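Local coordinates for protein polyketide synthase/nonribosomal peptide synthetase hybrid RzxB (Pseudomonas fluorescens, PDB 5IL6) that probably dehydrates beta-hydroxyacyl intermediates, acting as the dehydratase domain of a trans-AT polyketide synthase associated with rhizoxin assembly, at residues Glu98-Leu103 / Gly114-Asp119; Gly148-Asp153 / Leu178-Asp183. All blocks are in the same frame, centred on the assembly; numbering follows the deposited sequence.

Contact 1: residues Glu98-Leu103 / Gly114-Asp119; sequences ELFLEL and GIYAYD
Tyr-116 lies against both Phe-100 and Glu-102 where strands 98-105 and 110-118 pair as an antiparallel beta hairpin, part of the hotdog fold of polyketide synthase dehydratases. Phe-100 CB sits over one face of the Tyr-116 ring, displaced toward the rim, in a CH-pi contact with Phe-100 CB 3.5 Å from Tyr-116 CE1. The two aromatic planes are only 10° apart but slid so far that the rings barely overlap; the methylene of Phe-100, not its ring, makes the closest approach. Tyr-116 holds CG between its backbone N and carbonyl carbon (chi1 58°), and the far end of its ring comes nearer to strand 98-105 than its CB does. Its OH donates a very short hydrogen bond to Glu-102, OH to OE2 2.5 Å. The carboxylate stands 76° from the ring plane, while Glu-102 CG lies in that plane at the ring edge. Farther along, Phe-100 CE1 meets the edge of the poorly ordered Tyr-118 ring, 4.1 Å from Tyr-118 CE2.

On the other side of the hairpin the contact is aliphatic. Ile-115 CG2 packs on Leu-99 CG at 3.6 Å, and Ile-115 CG1 lies 3.9 Å from Leu-101 CD1. Helix 53-67 covers this side, with Met-59 touching both leucines. Reciprocal backbone bonds join Phe-100 with Tyr-116 (Phe-100 N to Tyr-116 O 2.9 Å) and Glu-102 with Gly-114; Leu-101 and Ile-115 between them form a non-hydrogen-bonded pair. Strand 27-32 bonds to the outer edge of 98-105, and strand 124-135 to that of 110-118. Beyond the last direct backbone bond, a water continues the pairing: it is 2.7 Å from Glu-98 O and accepts from Tyr-118 N at 3.0 Å.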
loop_
_atom_site.group_PDB
_atom_site.type_symbol
_atom_site.label_atom_id
_atom_site.label_comp_id
_atom_site.label_asym_id
_atom_site.label_seq_id
_atom_site.Cartn_x
_atom_site.Cartn_y
_atom_site.Cartn_z
ATOM N N GLU A 98 11.225 0.333 -16.036
ATOM C CA GLU A 98 10.246 1.354 -16.392
ATOM C C GLU A 98 8.842 0.875 -16.045
ATOM O O GLU A 98 8.410 -0.191 -16.499
ATOM C CB GLU A 98 10.345 1.689 -17.880
ATOM C CG GLU A 98 11.658 2.346 -18.272
ATOM C CD GLU A 98 11.735 2.668 -19.755
ATOM O OE1 GLU A 98 11.097 1.957 -20.558
ATOM O OE2 GLU A 98 12.439 3.631 -20.119
ATOM N N LEU A 99 8.133 1.674 -15.249
ATOM C CA LEU A 99 6.761 1.397 -14.850
ATOM C C LEU A 99 5.896 2.583 -15.255
ATOM O O LEU A 99 6.140 3.712 -14.816
ATOM C CB LEU A 99 6.675 1.148 -13.341
ATOM C CG LEU A 99 5.419 0.476 -12.783
ATOM C CD1 LEU A 99 5.160 -0.864 -13.445
ATOM C CD2 LEU A 99 5.573 0.288 -11.290
ATOM N N PHE A 100 4.890 2.325 -16.083
ATOM C CA PHE A 100 4.011 3.356 -16.611
ATOM C C PHE A 100 2.700 3.397 -15.836
ATOM O O PHE A 100 2.213 2.373 -15.357
ATOM C CB PHE A 100 3.717 3.103 -18.089
ATOM C CG PHE A 100 4.930 3.177 -18.967
ATOM C CD1 PHE A 100 5.751 2.075 -19.129
ATOM C CD2 PHE A 100 5.246 4.345 -19.636
ATOM C CE1 PHE A 100 6.869 2.137 -19.937
ATOM C CE2 PHE A 100 6.361 4.413 -20.448
ATOM C CZ PHE A 100 7.173 3.309 -20.597
ATOM N N LEU A 101 2.133 4.596 -15.720
ATOM C CA LEU A 101 0.810 4.790 -15.133
ATOM C C LEU A 101 -0.028 5.606 -16.104
ATOM O O LEU A 101 0.351 6.725 -16.463
ATOM C CB LEU A 101 0.891 5.494 -13.776
ATOM C CG LEU A 101 -0.428 5.638 -12.999
ATOM C CD1 LEU A 101 -0.148 5.691 -11.506
ATOM C CD2 LEU A 101 -1.224 6.874 -13.414
ATOM N N GLU A 102 -1.158 5.046 -16.528
ATOM C CA GLU A 102 -2.087 5.725 -17.422
ATOM C C GLU A 102 -3.300 6.196 -16.636
ATOM O O GLU A 102 -3.870 5.434 -15.850
ATOM C CB GLU A 102 -2.526 4.808 -18.563
ATOM C CG GLU A 102 -1.579 4.804 -19.747
ATOM C CD GLU A 102 -1.996 3.821 -20.829
ATOM O OE1 GLU A 102 -3.152 3.350 -20.799
ATOM O OE2 GLU A 102 -1.168 3.523 -21.713
ATOM N N LEU A 103 -3.687 7.452 -16.854
ATOM C CA LEU A 103 -4.796 8.076 -16.142
ATOM C C LEU A 103 -5.783 8.624 -17.161
ATOM O O LEU A 103 -5.410 9.433 -18.017
ATOM C CB LEU A 103 -4.289 9.194 -15.228
ATOM C CG LEU A 103 -5.175 9.646 -14.065
ATOM C CD1 LEU A 103 -4.369 10.566 -13.162
ATOM C CD2 LEU A 103 -6.438 10.347 -14.539
ATOM N N GLY A 114 -4.369 2.599 -14.822
ATOM C CA GLY A 114 -3.685 1.336 -15.047
ATOM C C GLY A 114 -2.191 1.528 -14.924
ATOM O O GLY A 114 -1.639 2.517 -15.401
ATOM N N ILE A 115 -1.541 0.572 -14.265
ATOM C CA ILE A 115 -0.092 0.569 -14.086
ATOM C C ILE A 115 0.452 -0.669 -14.779
ATOM O O ILE A 115 -0.011 -1.784 -14.515
ATOM C CB ILE A 115 0.301 0.582 -12.597
ATOM C CG1 ILE A 115 -0.256 1.834 -11.912
ATOM C CG2 ILE A 115 1.822 0.508 -12.439
ATOM C CD1 ILE A 115 -0.042 1.872 -10.408
ATOM N N TYR A 116 1.439 -0.481 -15.655
ATOM C CA TYR A 116 1.900 -1.580 -16.491
ATOM C C TYR A 116 3.365 -1.389 -16.860
ATOM O O TYR A 116 3.947 -0.317 -16.681
ATOM C CB TYR A 116 1.044 -1.697 -17.752
ATOM C CG TYR A 116 1.044 -0.437 -18.575
ATOM C CD1 TYR A 116 2.034 -0.208 -19.518
ATOM C CD2 TYR A 116 0.066 0.531 -18.399
ATOM C CE1 TYR A 116 2.048 0.944 -20.272
ATOM C CE2 TYR A 116 0.071 1.692 -19.149
ATOM C CZ TYR A 116 1.067 1.891 -20.085
ATOM O OH TYR A 116 1.098 3.034 -20.845
ATOM N N ALA A 117 3.944 -2.460 -17.399
ATOM C CA ALA A 117 5.334 -2.496 -17.832
ATOM C C ALA A 117 5.451 -3.530 -18.940
ATOM O O ALA A 117 4.549 -4.347 -19.143
ATOM C CB ALA A 117 6.281 -2.840 -16.676
ATOM N N TYR A 118 6.560 -3.481 -19.673
ATOM C CA TYR A 118 6.754 -4.367 -20.812
ATOM C C TYR A 118 7.699 -5.508 -20.445
ATOM O O TYR A 118 8.677 -5.309 -19.721
ATOM C CB TYR A 118 7.311 -3.583 -21.999
ATOM C CG TYR A 118 6.286 -2.651 -22.599
ATOM C CD1 TYR A 118 5.330 -3.115 -23.490
ATOM C CD2 TYR A 118 6.262 -1.308 -22.251
ATOM C CE1 TYR A 118 4.385 -2.263 -24.028
ATOM C CE2 TYR A 118 5.325 -0.450 -22.783
ATOM C CZ TYR A 118 4.387 -0.931 -23.671
ATOM O OH TYR A 118 3.451 -0.076 -24.202
ATOM N N ASP A 119 7.397 -6.705 -20.948
ATOM C CA ASP A 119 8.194 -7.890 -20.671
ATOM C C ASP A 119 9.232 -8.092 -21.779
ATOM O O ASP A 119 9.322 -7.313 -22.730
ATOM C CB ASP A 119 7.291 -9.111 -20.488
ATOM C CG ASP A 119 6.711 -9.620 -21.791
ATOM O OD1 ASP A 119 6.727 -8.876 -22.792
ATOM O OD2 ASP A 119 6.228 -10.772 -21.808
HETATM O O HOH W 1 8.474 -1.295 -19.012
#

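Contact 2: residues Gly148-Asp153 / Leu178-Asp183; sequences GAQVVD and LVRQGD
Gln-150 and Arg-180 form an antiparallel hydrogen-bonded pair, with Gln-150 N to Arg-180 O at 2.8 Å and almost straight (178°), and Arg-180 N to Gln-150 O at 2.7 Å. Pairing is looser toward Val-152: its N reaches Leu-178 O at 3.0 Å from 45° above the carbonyl plane, and the return link passes through a water that donates to Val-152 O and accepts from Leu-178 N.

On the face that carries Gln-150, Val-152, Leu-178 and Arg-180, Val-152 CB meets Leu-178 CB at 3.7 Å. Val-152 CG2, beside its own backbone N, touches Arg-180 CB at 3.8 Å. Past that methylene Arg-180 runs fully extended and leaves the neighbouring strand; its NE donates to Gly-182 O at 2.8 Å, in the guanidinium plane, so the chain's own turn helps fix the head group. Gln-181 bends at chi2 (71°), and its amide lies beside Gly-148 and Ala-149, where NE2 donates to the backbone O of Leu-147.

Within this chain strand 150-152 is an outermost strand, and Asp-153 is the N-cap residue of helix 154-164. Cys-157 of that helix packs on both Val-152 and Leu-178, while strand 184-190 flanks 175-181 on its other edge, placing Leu-186 against Val-179 and Ala-187 against Leu-178.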
loop_
_atom_site.group_PDB
_atom_site.type_symbol
_atom_site.label_atom_id
_atom_site.label_comp_id
_atom_site.label_asym_id
_atom_site.label_seq_id
_atom_site.Cartn_x
_atom_site.Cartn_y
_atom_site.Cartn_z
ATOM N N GLY A 148 -7.596 -6.677 28.539
ATOM C CA GLY A 148 -7.512 -8.081 28.201
ATOM C C GLY A 148 -6.750 -8.375 26.932
ATOM O O GLY A 148 -6.716 -9.535 26.504
ATOM N N ALA A 149 -6.134 -7.367 26.321
ATOM C CA ALA A 149 -5.504 -7.544 25.026
ATOM C C ALA A 149 -4.253 -8.408 25.138
ATOM O O ALA A 149 -3.616 -8.509 26.190
ATOM C CB ALA A 149 -5.137 -6.189 24.421
ATOM N N GLN A 150 -3.909 -9.036 24.019
ATOM C CA GLN A 150 -2.744 -9.900 23.918
ATOM C C GLN A 150 -1.635 -9.154 23.194
ATOM O O GLN A 150 -1.859 -8.598 22.115
ATOM C CB GLN A 150 -3.107 -11.186 23.168
ATOM C CG GLN A 150 -1.943 -12.115 22.844
ATOM C CD GLN A 150 -2.329 -13.181 21.836
ATOM O OE1 GLN A 150 -3.511 -13.391 21.560
ATOM N NE2 GLN A 150 -1.334 -13.854 21.272
ATOM N N VAL A 151 -0.446 -9.144 23.787
ATOM C CA VAL A 151 0.729 -8.590 23.125
ATOM C C VAL A 151 1.218 -9.616 22.113
ATOM O O VAL A 151 1.491 -10.768 22.465
ATOM C CB VAL A 151 1.829 -8.235 24.137
ATOM C CG1 VAL A 151 3.114 -7.827 23.418
ATOM C CG2 VAL A 151 1.361 -7.113 25.051
ATOM N N VAL A 152 1.322 -9.204 20.855
ATOM C CA VAL A 152 1.751 -10.086 19.779
ATOM C C VAL A 152 3.240 -9.872 19.554
ATOM O O VAL A 152 3.711 -8.729 19.499
ATOM C CB VAL A 152 0.948 -9.831 18.493
ATOM C CG1 VAL A 152 1.432 -10.737 17.370
ATOM C CG2 VAL A 152 -0.537 -10.047 18.749
ATOM N N ASP A 153 3.980 -10.970 19.435
ATOM C CA ASP A 153 5.416 -10.902 19.194
ATOM C C ASP A 153 5.658 -10.469 17.754
ATOM O O ASP A 153 5.356 -11.212 16.815
ATOM C CB ASP A 153 6.055 -12.257 19.481
ATOM C CG ASP A 153 7.553 -12.256 19.251
ATOM O OD1 ASP A 153 8.125 -11.171 19.025
ATOM O OD2 ASP A 153 8.160 -13.347 19.300
ATOM N N LEU A 178 2.494 -4.627 18.481
ATOM C CA LEU A 178 1.219 -5.194 18.071
ATOM C C LEU A 178 0.482 -5.667 19.312
ATOM O O LEU A 178 1.079 -6.296 20.190
ATOM C CB LEU A 178 1.387 -6.388 17.118
ATOM C CG LEU A 178 1.894 -6.176 15.693
ATOM C CD1 LEU A 178 2.224 -7.523 15.057
ATOM C CD2 LEU A 178 0.890 -5.405 14.865
ATOM N N VAL A 179 -0.810 -5.360 19.385
ATOM C CA VAL A 179 -1.688 -5.926 20.402
ATOM C C VAL A 179 -2.961 -6.408 19.722
ATOM O O VAL A 179 -3.465 -5.762 18.796
ATOM C CB VAL A 179 -2.011 -4.913 21.522
ATOM C CG1 VAL A 179 -0.735 -4.489 22.233
ATOM C CG2 VAL A 179 -2.749 -3.705 20.967
ATOM N N ARG A 180 -3.477 -7.546 20.180
ATOM C CA ARG A 180 -4.649 -8.174 19.589
ATOM C C ARG A 180 -5.768 -8.256 20.616
ATOM O O ARG A 180 -5.538 -8.620 21.773
ATOM C CB ARG A 180 -4.324 -9.578 19.071
ATOM C CG ARG A 180 -5.528 -10.293 18.483
ATOM C CD ARG A 180 -5.163 -11.639 17.894
ATOM N NE ARG A 180 -6.344 -12.326 17.384
ATOM C CZ ARG A 180 -6.343 -13.554 16.878
ATOM N NH1 ARG A 180 -5.215 -14.250 16.808
ATOM N NH2 ARG A 180 -7.474 -14.089 16.439
ATOM N N GLN A 181 -6.978 -7.910 20.183
ATOM C CA GLN A 181 -8.183 -8.031 21.003
ATOM C C GLN A 181 -9.242 -8.714 20.143
ATOM O O GLN A 181 -9.934 -8.054 19.362
ATOM C CB GLN A 181 -8.660 -6.671 21.499
ATOM C CG GLN A 181 -9.881 -6.740 22.403
ATOM C CD GLN A 181 -9.558 -7.330 23.762
ATOM O OE1 GLN A 181 -9.741 -8.525 23.994
ATOM N NE2 GLN A 181 -9.069 -6.491 24.668
ATOM N N GLY A 182 -9.364 -10.030 20.282
ATOM C CA GLY A 182 -10.308 -10.764 19.454
ATOM C C GLY A 182 -9.903 -10.694 17.994
ATOM O O GLY A 182 -8.765 -11.008 17.625
ATOM N N ASP A 183 -10.841 -10.278 17.144
ATOM C CA ASP A 183 -10.590 -10.141 15.716
ATOM C C ASP A 183 -10.088 -8.751 15.338
ATOM O O ASP A 183 -10.155 -8.376 14.161
ATOM C CB ASP A 183 -11.857 -10.475 14.924
ATOM C CG ASP A 183 -13.049 -9.634 15.342
ATOM O OD1 ASP A 183 -12.855 -8.654 16.090
ATOM O OD2 ASP A 183 -14.181 -9.952 14.919
HETATM O O HOH W 2 4.171 -6.172 20.266
#

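The two contacts lie on opposite sides of the chain's centre, their own centres 40 Å apart and their nearest atoms about 26 Å apart, and they do not touch. Contact 1 belongs to the first hotdog-related part of the sequence and contact 2 to the second, consistent with the double-hotdog architecture of polyketide synthase dehydratases. Contact 1 is an interior pairing, flanked by a strand on each edge, whereas contact 2 adds a terminal strand. Their centres stand about 17 Å and 23 Å from the chain's centre. In related dehydratases the active site lies between the two hotdogs; neither contact is identified here as part of it.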